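Transcriptional regulator nlh2 (Aquifex aeolicus, PDB 4G3V) probably activates sigma-54-dependent transcription under control of its GAF domain, the part seen here in an inactive state. Local coordinates at residues N13-I18 / N150-L155; E31-L36 / G128-F133; E27-V32 / N154-F159; A114-P119 / E143-T148. One frame throughout, in Å; residues are numbered along the deposited sequence. Where two conformers were deposited one is given.

Contact 1. Residues N13-I18 / N150-L155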
loop_
_atom_site.group_PDB
_atom_site.type_symbol
_atom_site.label_atom_id
_atom_site.label_comp_id
_atom_site.label_asym_id
_atom_site.label_seq_id
_atom_site.Cartn_x
_atom_site.Cartn_y
_atom_site.Cartn_z
ATOM N N ASN A 13 3.899 6.872 -1.927
ATOM C CA ASN A 13 3.416 8.157 -1.394
ATOM C C ASN A 13 2.835 9.049 -2.491
ATOM O O ASN A 13 1.793 9.675 -2.314
ATOM C CB ASN A 13 4.534 8.924 -0.673
ATOM C CG ASN A 13 5.049 8.202 0.547
ATOM O OD1 ASN A 13 4.368 7.347 1.110
ATOM N ND2 ASN A 13 6.263 8.549 0.969
ATOM N N GLU A 14 3.511 9.102 -3.635
ATOM C CA GLU A 14 3.089 9.962 -4.745
ATOM C C GLU A 14 1.763 9.482 -5.339
ATOM O O GLU A 14 0.875 10.276 -5.620
ATOM C CB GLU A 14 4.178 9.986 -5.817
ATOM C CG GLU A 14 3.818 10.749 -7.094
ATOM C CD GLU A 14 3.655 12.248 -6.916
ATOM O OE1 GLU A 14 3.773 12.770 -5.785
ATOM O OE2 GLU A 14 3.411 12.910 -7.945
ATOM N N ILE A 15 1.622 8.167 -5.509
ATOM C CA ILE A 15 0.386 7.595 -6.018
ATOM C C ILE A 15 -0.777 7.892 -5.080
ATOM O O ILE A 15 -1.865 8.230 -5.534
ATOM C CB ILE A 15 0.551 6.074 -6.287
ATOM C CG1 ILE A 15 1.441 5.882 -7.533
ATOM C CG2 ILE A 15 -0.793 5.404 -6.501
ATOM C CD1 ILE A 15 1.899 4.440 -7.779
ATOM N N THR A 16 -0.550 7.811 -3.767
ATOM C CA THR A 16 -1.620 8.105 -2.815
ATOM C C THR A 16 -2.044 9.569 -2.916
ATOM O O THR A 16 -3.229 9.895 -2.843
ATOM C CB THR A 16 -1.176 7.754 -1.381
ATOM O OG1 THR A 16 -0.852 6.360 -1.328
ATOM C CG2 THR A 16 -2.246 8.039 -0.353
ATOM N N LYS A 17 -1.068 10.442 -3.103
ATOM C CA LYS A 17 -1.332 11.867 -3.294
ATOM C C LYS A 17 -2.191 12.110 -4.540
ATOM O O LYS A 17 -3.164 12.862 -4.490
ATOM C CB LYS A 17 -0.015 12.621 -3.407
ATOM C CG LYS A 17 -0.172 14.121 -3.566
ATOM C CD LYS A 17 1.192 14.830 -3.503
ATOM C CE LYS A 17 1.052 16.321 -3.745
ATOM N NZ LYS A 17 2.377 17.020 -3.807
ATOM N N ILE A 18 -1.839 11.468 -5.651
ATOM C CA ILE A 18 -2.625 11.579 -6.883
ATOM C C ILE A 18 -4.054 11.065 -6.683
ATOM O O ILE A 18 -5.031 11.733 -7.047
ATOM C CB ILE A 18 -1.968 10.782 -8.013
ATOM C CG1 ILE A 18 -0.641 11.426 -8.422
ATOM C CG2 ILE A 18 -2.900 10.662 -9.217
ATOM C CD1 ILE A 18 0.270 10.480 -9.170
ATOM N N ASN A 150 1.753 -5.110 -6.099
ATOM C CA ASN A 150 0.584 -5.524 -5.333
ATOM C C ASN A 150 0.042 -4.378 -4.476
ATOM O O ASN A 150 -1.172 -4.192 -4.371
ATOM C CB ASN A 150 0.877 -6.721 -4.451
ATOM C CG ASN A 150 -0.383 -7.222 -3.739
ATOM O OD1 ASN A 150 -1.295 -7.754 -4.379
ATOM N ND2 ASN A 150 -0.453 -7.014 -2.427
ATOM N N VAL A 151 0.942 -3.614 -3.867
ATOM C CA VAL A 151 0.539 -2.461 -3.072
ATOM C C VAL A 151 -0.214 -1.468 -3.947
ATOM O O VAL A 151 -1.250 -0.943 -3.552
ATOM C CB VAL A 151 1.743 -1.756 -2.434
ATOM C CG1 VAL A 151 1.347 -0.370 -1.933
ATOM C CG2 VAL A 151 2.312 -2.602 -1.297
ATOM N N ILE A 152 0.282 -1.243 -5.162
ATOM C CA ILE A 152 -0.368 -0.285 -6.052
ATOM C C ILE A 152 -1.768 -0.773 -6.449
ATOM O O ILE A 152 -2.704 0.013 -6.516
ATOM C CB ILE A 152 0.515 0.033 -7.251
ATOM C CG1 ILE A 152 1.743 0.815 -6.741
ATOM C CG2 ILE A 152 -0.258 0.861 -8.299
ATOM C CD1 ILE A 152 2.798 1.002 -7.738
ATOM N N GLY A 153 -1.933 -2.076 -6.639
ATOM C CA GLY A 153 -3.251 -2.623 -6.917
ATOM C C GLY A 153 -4.229 -2.353 -5.783
ATOM O O GLY A 153 -5.407 -2.054 -6.004
ATOM N N ASN A 154 -3.740 -2.439 -4.555
ATOM C CA ASN A 154 -4.551 -2.120 -3.388
ATOM C C ASN A 154 -4.919 -0.630 -3.284
ATOM O O ASN A 154 -6.063 -0.281 -2.952
ATOM C CB ASN A 154 -3.843 -2.582 -2.130
ATOM C CG ASN A 154 -4.002 -4.088 -1.904
ATOM O OD1 ASN A 154 -5.038 -4.534 -1.448
ATOM N ND2 ASN A 154 -2.989 -4.860 -2.244
ATOM N N LEU A 155 -3.954 0.246 -3.562
ATOM C CA LEU A 155 -4.240 1.674 -3.601
ATOM C C LEU A 155 -5.306 1.933 -4.644
ATOM O O LEU A 155 -6.210 2.757 -4.448
ATOM C CB LEU A 155 -2.986 2.475 -3.921
ATOM C CG LEU A 155 -1.867 2.443 -2.883
ATOM C CD1 LEU A 155 -0.656 3.182 -3.414
ATOM C CD2 LEU A 155 -2.315 3.038 -1.568
#
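Ile-15 packs against two residues of helix 139-162, Ile-152 and Leu-155. From CB its side chain divides. The CG2 branch lies anti to the backbone N and meets the CD1 methyl of Leu-155, with CG2 to CD1 at 3.8 Å. The CG1 branch runs beside the backbone N (chi1 -72°) and also faces Val-35 of helix 25-40. At the tip, Ile-15 CD1 reaches Ile-152 CD1 at 3.6 Å, with Ile-152 CG1 close behind. The two side chains cross at about a right angle and touch at their terminal methyls. Segments 13-18 and 150-155 run nearly parallel, 14° between their directions, their axes 10.7 Å apart. Helices 25-40 and 139-162 cover one face of the antiparallel GAF sheet, and helix 4-19 packs on their outer side, next to the second subunit. Thr-16, one residue on, crosses Leu-155 at a steep angle. Its OG1 sits 3.6 Å from Leu-155 CD2, but this is only a touch. The hydroxyl is hydrogen-bonded to the carbonyl O of Val-12, one turn earlier. On the far side of helix 139-162, Asn-154 ND2 bonds back to Asn-150 O at 2.9 Å. It approaches from above the carbonyl plane, while Asn-154 N reaches the same oxygen from the opposite face, so two N-H groups grip one buried acceptor. The Asn-154 amide also pairs with Asn-13 and Thr-16 of the second subunit, and Asn-150 ND2 bonds to that same neighbouring Asn-13.

Contact 2. Residues E31-L36 / G128-F133; sequences EVLKVL and GVITIF
Leu-36 and Ile-130 reach toward each other tip to tip. Leu-36 CD1 and Ile-130 CD1 end 4.0 Å apart. On the helix, Leu-36 has CG beside the backbone N, and CD1 continues the extended line toward the sheet. On the strand, Ile-130 holds CG1 anti to the backbone N (chi1 173°) and stays extended to CD1. This sends the long branch straight out from the sheet. The cost is that its CG2 takes the crowded position between N and the carbonyl carbon. Leu-33 joins from one turn earlier, with its CD2 4.2 Å from Ile-130 CD1, so the tip of one isoleucine meets two leucines. Ile-132 plays a smaller part. Its CG2 lies 4.4 Å from Leu-36 CD1. Ile-152 and Leu-156 of helix 139-162 also pack on Ile-130. Away from the strand, Lys-34 NZ forms a salt bridge with Glu-31 OE1 in one of two conformers of Lys-34. Segment 31-36 lies over 128-133, their axes 11.4 Å apart, at a crossing angle of -28°. Alternate strand residues point to the helix and to the other face, where Thr-131 bonds to Thr-78. A helix laid on a central strand of an antiparallel sheet in this way belongs to the alpha/beta GAF fold.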
loop_
_atom_site.group_PDB
_atom_site.type_symbol
_atom_site.label_atom_id
_atom_site.label_comp_id
_atom_site.label_asym_id
_atom_site.label_seq_id
_atom_site.Cartn_x
_atom_site.Cartn_y
_atom_site.Cartn_z
ATOM N N GLU A 31 -2.032 8.974 -14.649
ATOM C CA GLU A 31 -0.938 9.594 -13.904
ATOM C C GLU A 31 -0.230 8.540 -13.043
ATOM O O GLU A 31 0.986 8.582 -12.875
ATOM C CB GLU A 31 -1.442 10.756 -13.055
ATOM C CG GLU A 31 -0.346 11.597 -12.422
ATOM C CD GLU A 31 0.412 12.477 -13.403
ATOM O OE1 GLU A 31 0.074 12.520 -14.611
ATOM O OE2 GLU A 31 1.362 13.143 -12.943
ATOM N N VAL A 32 -0.981 7.581 -12.508
ATOM C CA VAL A 32 -0.352 6.459 -11.805
ATOM C C VAL A 32 0.641 5.713 -12.716
ATOM O O VAL A 32 1.784 5.433 -12.323
ATOM C CB VAL A 32 -1.408 5.483 -11.259
ATOM C CG1 VAL A 32 -0.752 4.189 -10.717
ATOM C CG2 VAL A 32 -2.218 6.152 -10.183
ATOM N N LEU A 33 0.228 5.398 -13.938
ATOM C CA LEU A 33 1.110 4.680 -14.849
ATOM C C LEU A 33 2.311 5.534 -15.243
ATOM O O LEU A 33 3.418 5.017 -15.425
ATOM C CB LEU A 33 0.345 4.210 -16.089
ATOM C CG LEU A 33 -0.824 3.252 -15.791
ATOM C CD1 LEU A 33 -1.482 2.729 -17.070
ATOM C CD2 LEU A 33 -0.368 2.095 -14.930
ATOM N N LYS A 34 2.100 6.839 -15.368
ATOM C CA LYS A 34 3.184 7.746 -15.699
ATOM C C LYS A 34 4.240 7.764 -14.595
ATOM O O LYS A 34 5.442 7.764 -14.875
ATOM C CB LYS A 34 2.644 9.158 -15.933
ATOM C CG LYS A 34 3.690 10.158 -16.370
ATOM C CD LYS A 34 3.091 11.556 -16.487
ATOM C CE LYS A 34 1.949 11.603 -17.481
ATOM N NZ LYS A 34 1.327 12.954 -17.541
ATOM N N VAL A 35 3.805 7.772 -13.339
ATOM C CA VAL A 35 4.788 7.776 -12.255
ATOM C C VAL A 35 5.457 6.399 -12.105
ATOM O O VAL A 35 6.615 6.311 -11.698
ATOM C CB VAL A 35 4.247 8.349 -10.900
ATOM C CG1 VAL A 35 3.812 9.809 -11.077
ATOM C CG2 VAL A 35 3.123 7.548 -10.356
ATOM N N LEU A 36 4.763 5.321 -12.454
ATOM C CA LEU A 36 5.429 4.013 -12.466
ATOM C C LEU A 36 6.583 4.031 -13.458
ATOM O O LEU A 36 7.643 3.440 -13.229
ATOM C CB LEU A 36 4.451 2.907 -12.832
ATOM C CG LEU A 36 3.582 2.455 -11.665
ATOM C CD1 LEU A 36 2.605 1.381 -12.103
ATOM C CD2 LEU A 36 4.473 1.939 -10.550
ATOM N N GLY A 128 -10.716 -5.059 -11.058
ATOM C CA GLY A 128 -9.779 -4.749 -12.119
ATOM C C GLY A 128 -8.446 -5.447 -11.923
ATOM O O GLY A 128 -8.245 -6.215 -10.968
ATOM N N VAL A 129 -7.533 -5.194 -12.848
ATOM C CA VAL A 129 -6.172 -5.731 -12.757
ATOM C C VAL A 129 -5.207 -4.667 -13.242
ATOM O O VAL A 129 -5.512 -3.952 -14.201
ATOM C CB VAL A 129 -6.005 -6.993 -13.647
ATOM C CG1 VAL A 129 -4.535 -7.443 -13.702
ATOM C CG2 VAL A 129 -6.943 -8.119 -13.168
ATOM N N ILE A 130 -4.066 -4.526 -12.569
ATOM C CA ILE A 130 -2.989 -3.707 -13.117
ATOM C C ILE A 130 -1.903 -4.657 -13.575
ATOM O O ILE A 130 -1.497 -5.554 -12.831
ATOM C CB ILE A 130 -2.448 -2.674 -12.116
ATOM C CG1 ILE A 130 -1.214 -1.972 -12.688
ATOM C CG2 ILE A 130 -2.129 -3.306 -10.772
ATOM C CD1 ILE A 130 -0.721 -0.791 -11.840
ATOM N N THR A 131 -1.465 -4.469 -14.821
ATOM C CA THR A 131 -0.474 -5.326 -15.449
ATOM C C THR A 131 0.691 -4.479 -15.942
ATOM O O THR A 131 0.492 -3.457 -16.619
ATOM C CB THR A 131 -1.085 -6.074 -16.626
ATOM O OG1 THR A 131 -2.119 -6.946 -16.143
ATOM C CG2 THR A 131 -0.027 -6.879 -17.391
ATOM N N ILE A 132 1.901 -4.902 -15.614
ATOM C CA ILE A 132 3.090 -4.176 -16.040
ATOM C C ILE A 132 4.104 -5.118 -16.673
ATOM O O ILE A 132 4.140 -6.305 -16.367
ATOM C CB ILE A 132 3.760 -3.405 -14.867
ATOM C CG1 ILE A 132 4.437 -4.346 -13.879
ATOM C CG2 ILE A 132 2.739 -2.564 -14.116
ATOM C CD1 ILE A 132 5.908 -4.514 -14.096
ATOM N N PHE A 133 4.925 -4.573 -17.561
ATOM C CA PHE A 133 6.008 -5.317 -18.170
ATOM C C PHE A 133 7.312 -4.584 -17.855
ATOM O O PHE A 133 7.400 -3.358 -18.006
ATOM C CB PHE A 133 5.811 -5.375 -19.678
ATOM C CG PHE A 133 4.639 -6.207 -20.108
ATOM C CD1 PHE A 133 3.369 -5.670 -20.132
ATOM C CD2 PHE A 133 4.816 -7.529 -20.496
ATOM C CE1 PHE A 133 2.289 -6.429 -20.529
ATOM C CE2 PHE A 133 3.746 -8.292 -20.888
ATOM C CZ PHE A 133 2.472 -7.738 -20.909
#

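Contact 3. Residues E27-V32 / N154-F159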
loop_
_atom_site.group_PDB
_atom_site.type_symbol
_atom_site.label_atom_id
_atom_site.label_comp_id
_atom_site.label_asym_id
_atom_site.label_seq_id
_atom_site.Cartn_x
_atom_site.Cartn_y
_atom_site.Cartn_z
ATOM N N GLU A 27 -7.821 10.374 -15.880
ATOM C CA GLU A 27 -6.563 11.114 -15.730
ATOM C C GLU A 27 -5.770 10.561 -14.542
ATOM O O GLU A 27 -4.545 10.479 -14.598
ATOM C CB GLU A 27 -6.798 12.620 -15.531
ATOM C CG GLU A 27 -7.408 13.360 -16.752
ATOM C CD GLU A 27 -6.413 13.644 -17.888
ATOM O OE1 GLU A 27 -6.709 14.534 -18.711
ATOM O OE2 GLU A 27 -5.351 12.986 -17.977
ATOM N N SER A 28 -6.475 10.184 -13.471
ATOM C CA SER A 28 -5.828 9.641 -12.269
ATOM C C SER A 28 -5.091 8.337 -12.593
ATOM O O SER A 28 -3.923 8.159 -12.226
ATOM C CB SER A 28 -6.863 9.396 -11.159
ATOM O OG SER A 28 -7.461 10.624 -10.728
ATOM N N LEU A 29 -5.768 7.432 -13.292
ATOM C CA LEU A 29 -5.162 6.152 -13.661
ATOM C C LEU A 29 -3.957 6.362 -14.549
ATOM O O LEU A 29 -2.922 5.735 -14.353
ATOM C CB LEU A 29 -6.152 5.253 -14.386
ATOM C CG LEU A 29 -7.438 4.870 -13.657
ATOM C CD1 LEU A 29 -8.222 3.862 -14.494
ATOM C CD2 LEU A 29 -7.140 4.323 -12.281
ATOM N N LYS A 30 -4.081 7.260 -15.521
ATOM C CA LYS A 30 -2.971 7.552 -16.406
ATOM C C LYS A 30 -1.782 8.093 -15.620
ATOM O O LYS A 30 -0.651 7.724 -15.898
ATOM C CB LYS A 30 -3.392 8.555 -17.490
ATOM C CG LYS A 30 -2.317 8.834 -18.498
ATOM C CD LYS A 30 -2.079 7.616 -19.398
ATOM C CE LYS A 30 -1.080 7.930 -20.501
ATOM N NZ LYS A 30 -1.261 7.038 -21.663
ATOM N N GLU A 31 -2.032 8.974 -14.649
ATOM C CA GLU A 31 -0.938 9.594 -13.904
ATOM C C GLU A 31 -0.230 8.540 -13.043
ATOM O O GLU A 31 0.986 8.582 -12.875
ATOM C CB GLU A 31 -1.442 10.756 -13.055
ATOM C CG GLU A 31 -0.346 11.597 -12.422
ATOM C CD GLU A 31 0.412 12.477 -13.403
ATOM O OE1 GLU A 31 0.074 12.520 -14.611
ATOM O OE2 GLU A 31 1.362 13.143 -12.943
ATOM N N VAL A 32 -0.981 7.581 -12.508
ATOM C CA VAL A 32 -0.352 6.459 -11.805
ATOM C C VAL A 32 0.641 5.713 -12.716
ATOM O O VAL A 32 1.784 5.433 -12.323
ATOM C CB VAL A 32 -1.408 5.483 -11.259
ATOM C CG1 VAL A 32 -0.752 4.189 -10.717
ATOM C CG2 VAL A 32 -2.218 6.152 -10.183
ATOM N N ASN A 154 -3.740 -2.439 -4.555
ATOM C CA ASN A 154 -4.551 -2.120 -3.388
ATOM C C ASN A 154 -4.919 -0.630 -3.284
ATOM O O ASN A 154 -6.063 -0.281 -2.952
ATOM C CB ASN A 154 -3.843 -2.582 -2.130
ATOM C CG ASN A 154 -4.002 -4.088 -1.904
ATOM O OD1 ASN A 154 -5.038 -4.534 -1.448
ATOM N ND2 ASN A 154 -2.989 -4.860 -2.244
ATOM N N LEU A 155 -3.954 0.246 -3.562
ATOM C CA LEU A 155 -4.240 1.674 -3.601
ATOM C C LEU A 155 -5.306 1.933 -4.644
ATOM O O LEU A 155 -6.210 2.757 -4.448
ATOM C CB LEU A 155 -2.986 2.475 -3.921
ATOM C CG LEU A 155 -1.867 2.443 -2.883
ATOM C CD1 LEU A 155 -0.656 3.182 -3.414
ATOM C CD2 LEU A 155 -2.315 3.038 -1.568
ATOM N N LEU A 156 -5.206 1.243 -5.771
ATOM C CA LEU A 156 -6.204 1.417 -6.815
ATOM C C LEU A 156 -7.582 0.882 -6.369
ATOM O O LEU A 156 -8.620 1.435 -6.732
ATOM C CB LEU A 156 -5.739 0.740 -8.111
ATOM C CG LEU A 156 -4.621 1.499 -8.836
ATOM C CD1 LEU A 156 -3.959 0.648 -9.912
ATOM C CD2 LEU A 156 -5.172 2.805 -9.472
ATOM N N GLY A 157 -7.593 -0.197 -5.591
ATOM C CA GLY A 157 -8.842 -0.714 -5.046
ATOM C C GLY A 157 -9.541 0.350 -4.206
ATOM O O GLY A 157 -10.739 0.563 -4.312
ATOM N N MET A 158 -8.779 1.042 -3.364
ATOM C CA MET A 158 -9.314 2.128 -2.547
ATOM C C MET A 158 -9.882 3.211 -3.458
ATOM O O MET A 158 -10.956 3.746 -3.215
ATOM C CB MET A 158 -8.227 2.742 -1.662
ATOM C CG MET A 158 -7.635 1.820 -0.598
ATOM S SD MET A 158 -8.758 1.402 0.738
ATOM C CE MET A 158 -9.205 3.009 1.377
ATOM N N PHE A 159 -9.136 3.522 -4.516
ATOM C CA PHE A 159 -9.545 4.560 -5.462
ATOM C C PHE A 159 -10.856 4.190 -6.162
ATOM O O PHE A 159 -11.734 5.047 -6.350
ATOM C CB PHE A 159 -8.465 4.789 -6.508
ATOM C CG PHE A 159 -8.740 5.957 -7.429
ATOM C CD1 PHE A 159 -8.770 7.244 -6.939
ATOM C CD2 PHE A 159 -8.966 5.755 -8.781
ATOM C CE1 PHE A 159 -9.019 8.319 -7.788
ATOM C CE2 PHE A 159 -9.206 6.809 -9.634
ATOM C CZ PHE A 159 -9.234 8.097 -9.138
#
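The ring of Phe-159 meets Ser-28 and Leu-29, and both come to it at a slant. Ser-28 takes the far end of the ring: its CB is 3.4 Å from Phe-159 CZ, which is a tight fit. Leu-29 CD2 lies 4.2 Å from Phe-159 CE2. A second flat group, the ring of Phe-25, meets the Phe-159 ring with the two planes nearly parallel. The contact joins two antiparallel helices of the GAF domain, 25-40 and 139-162, which lie on the same face of its sheet. The axes of segments 27-32 and 154-159 make 170° with each other and are 12.2 Å apart at closest approach. Phe-159, Leu-29 and Leu-156 fill the space between them. Phe-159 does this with CG anti to the backbone N (chi1 -173°), which sends the ring out across the gap. Cut back to an alanine, Phe-159 would probably leave a gap beside Ser-28 CB and Leu-29 CD2 and deprive Phe-25 of its ring partner. The hydroxyl of Ser-28 also comes close to the ring end, yet its polar partner is the carbonyl O of Thr-24, one turn back. OG lies beside the backbone N (chi1 -64°), where it reaches Thr-24 O. Leu-19 of helix 4-19 packs on Phe-159 too, and Met-158 of the second subunit touches it. Deeper toward the sheet, Leu-29 and Leu-156 both rest on Ile-47 of strand 44-51. There the two leucines meet, Leu-29 CD2 to Leu-156 CD2 at 3.8 Å.

Contact 4. Residues A114-P119 / E143-T148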
loop_
_atom_site.group_PDB
_atom_site.type_symbol
_atom_site.label_atom_id
_atom_site.label_comp_id
_atom_site.label_asym_id
_atom_site.label_seq_id
_atom_site.Cartn_x
_atom_site.Cartn_y
_atom_site.Cartn_z
ATOM N N ALA A 114 9.667 -9.318 -17.716
ATOM C CA ALA A 114 8.693 -10.064 -16.934
ATOM C C ALA A 114 7.336 -9.374 -17.009
ATOM O O ALA A 114 7.239 -8.178 -17.301
ATOM C CB ALA A 114 9.136 -10.179 -15.498
ATOM N N LEU A 115 6.289 -10.144 -16.736
ATOM C CA LEU A 115 4.946 -9.614 -16.615
ATOM C C LEU A 115 4.528 -9.753 -15.156
ATOM O O LEU A 115 4.641 -10.834 -14.578
ATOM C CB LEU A 115 3.994 -10.391 -17.531
ATOM C CG LEU A 115 2.548 -9.909 -17.656
ATOM C CD1 LEU A 115 1.841 -10.573 -18.827
ATOM C CD2 LEU A 115 1.777 -10.162 -16.392
ATOM N N ILE A 116 4.080 -8.664 -14.546
ATOM C CA ILE A 116 3.489 -8.753 -13.210
ATOM C C ILE A 116 2.072 -8.209 -13.284
ATOM O O ILE A 116 1.858 -7.089 -13.735
ATOM C CB ILE A 116 4.272 -7.949 -12.166
ATOM C CG1 ILE A 116 5.696 -8.480 -12.045
ATOM C CG2 ILE A 116 3.558 -7.992 -10.802
ATOM C CD1 ILE A 116 6.579 -7.644 -11.151
ATOM N N ALA A 117 1.114 -9.010 -12.841
ATOM C CA ALA A 117 -0.280 -8.621 -12.872
ATOM C C ALA A 117 -0.857 -8.808 -11.478
ATOM O O ALA A 117 -0.713 -9.884 -10.873
ATOM C CB ALA A 117 -1.040 -9.445 -13.902
ATOM N N ALA A 118 -1.486 -7.757 -10.960
ATOM C CA ALA A 118 -2.030 -7.783 -9.609
ATOM C C ALA A 118 -3.484 -7.345 -9.624
ATOM O O ALA A 118 -3.873 -6.423 -10.369
ATOM C CB ALA A 118 -1.233 -6.880 -8.691
ATOM N N PRO A 119 -4.291 -7.977 -8.775
ATOM C CA PRO A 119 -5.719 -7.660 -8.740
ATOM C C PRO A 119 -5.975 -6.324 -8.046
ATOM O O PRO A 119 -5.208 -5.883 -7.172
ATOM C CB PRO A 119 -6.318 -8.809 -7.929
ATOM C CG PRO A 119 -5.224 -9.245 -7.039
ATOM C CD PRO A 119 -3.924 -8.993 -7.774
ATOM N N GLU A 143 10.881 -10.659 -7.427
ATOM C CA GLU A 143 9.993 -10.956 -6.307
ATOM C C GLU A 143 9.775 -9.729 -5.424
ATOM O O GLU A 143 8.665 -9.484 -4.948
ATOM C CB GLU A 143 10.541 -12.120 -5.475
ATOM C CG GLU A 143 10.455 -13.477 -6.178
ATOM C CD GLU A 143 11.043 -14.617 -5.346
ATOM O OE1 GLU A 143 11.124 -14.474 -4.104
ATOM O OE2 GLU A 143 11.428 -15.653 -5.937
ATOM N N ASN A 144 10.827 -8.949 -5.214
ATOM C CA ASN A 144 10.704 -7.733 -4.424
ATOM C C ASN A 144 9.804 -6.715 -5.113
ATOM O O ASN A 144 8.962 -6.070 -4.483
ATOM C CB ASN A 144 12.080 -7.120 -4.170
ATOM C CG ASN A 144 12.002 -5.809 -3.409
ATOM O OD1 ASN A 144 11.702 -5.788 -2.211
ATOM N ND2 ASN A 144 12.281 -4.706 -4.099
ATOM N N PHE A 145 9.978 -6.582 -6.422
ATOM C CA PHE A 145 9.218 -5.618 -7.192
ATOM C C PHE A 145 7.735 -5.980 -7.174
ATOM O O PHE A 145 6.859 -5.101 -7.125
ATOM C CB PHE A 145 9.739 -5.596 -8.624
ATOM C CG PHE A 145 9.391 -4.354 -9.370
ATOM C CD1 PHE A 145 10.174 -3.227 -9.249
ATOM C CD2 PHE A 145 8.300 -4.318 -10.205
ATOM C CE1 PHE A 145 9.863 -2.079 -9.947
ATOM C CE2 PHE A 145 7.976 -3.177 -10.901
ATOM C CZ PHE A 145 8.753 -2.056 -10.773
ATOM N N TYR A 146 7.447 -7.276 -7.188
ATOM C CA TYR A 146 6.074 -7.726 -7.183
ATOM C C TYR A 146 5.312 -7.161 -5.986
ATOM O O TYR A 146 4.148 -6.796 -6.115
ATOM C CB TYR A 146 5.970 -9.262 -7.181
ATOM C CG TYR A 146 4.780 -9.718 -6.389
ATOM C CD1 TYR A 146 3.490 -9.418 -6.812
ATOM C CD2 TYR A 146 4.937 -10.407 -5.193
ATOM C CE1 TYR A 146 2.381 -9.804 -6.068
ATOM C CE2 TYR A 146 3.844 -10.794 -4.448
ATOM C CZ TYR A 146 2.567 -10.491 -4.887
ATOM O OH TYR A 146 1.472 -10.886 -4.148
ATOM N N GLN A 147 5.951 -7.094 -4.823
ATOM C CA GLN A 147 5.260 -6.639 -3.612
ATOM C C GLN A 147 4.737 -5.223 -3.838
ATOM O O GLN A 147 3.603 -4.880 -3.464
ATOM C CB GLN A 147 6.191 -6.688 -2.388
ATOM C CG GLN A 147 5.475 -6.436 -1.041
ATOM C CD GLN A 147 6.360 -6.690 0.194
ATOM O OE1 GLN A 147 7.565 -6.920 0.076
ATOM N NE2 GLN A 147 5.750 -6.662 1.384
ATOM N N THR A 148 5.558 -4.399 -4.467
ATOM C CA THR A 148 5.179 -3.017 -4.709
ATOM C C THR A 148 4.029 -2.891 -5.717
ATOM O O THR A 148 3.116 -2.086 -5.528
ATOM C CB THR A 148 6.384 -2.203 -5.162
ATOM O OG1 THR A 148 7.291 -2.081 -4.063
ATOM C CG2 THR A 148 5.963 -0.825 -5.599
#
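Ile-116 sets its CG1 beside the backbone N (chi1 -61°) and its CG2 anti to it, and the two branches go to different aromatic residues. The longer branch carries CD1 to Phe-145. The shorter branch turns CG2 toward Tyr-146. The phenylalanine side chain is placed with the CD2 edge of its ring beside Ile-116 CD1. The Tyr-146 ring, at an unstaggered chi1 of 146°, lies beside the other branch. Ile-116 CD1 touches the edge of the phenylalanine ring, near its plane, with CD1 to Phe-145 CD2 at 3.9 Å. The same methyl lies 4.0 Å from Tyr-146 CA, so it also touches the helix backbone. Ile-116 CG2 comes to the edge of the tyrosine ring, 4.2 Å from Tyr-146 CD1. Here strand 113-122 and helix 139-162 lie close, and the CA atoms of Ile-116 and Tyr-146 are 6.6 Å apart. Leu-142 and Ile-149, just before and just after this segment of the helix, also pack on Ile-116. Phe-145 packs edge-to-face with Phe-136, and Tyr-146 rests on Pro-87 and on Ile-9 of the second subunit. The contact therefore ties the sheet to the start of the long C-terminal helix of the GAF domain. Its chemistry is wholly apolar: methyls at ring edges, held by dispersion and by the exclusion of water. Shape therefore sets the fit, and no polar group fixes its direction.

In the fold
Contacts 1, 3 and 4 share helix 139-162, and contacts 2 and 3 share helix 25-40. Contacts 1 and 3 are the closest pair, with centres about 7 Å apart. Contact 2 lies about 8 Å from contact 3 and 10 Å from contact 1, centre to centre. Ile-152 CD1 of contact 1 packs on Leu-36 CD2 of contact 2 at 3.4 Å, and Ile-15 CG1 on Val-35 CG2 at 3.7 Å. Contact 4 lies further along, about 16 Å from contact 3 between centres. It joins contact 2 through neighbouring strands, where Ile-132 N probably bonds to Ile-116 O at 2.9 Å. Contacts 1, 3 and 4 also touch the second subunit, whereas no other subunit touches contact 2.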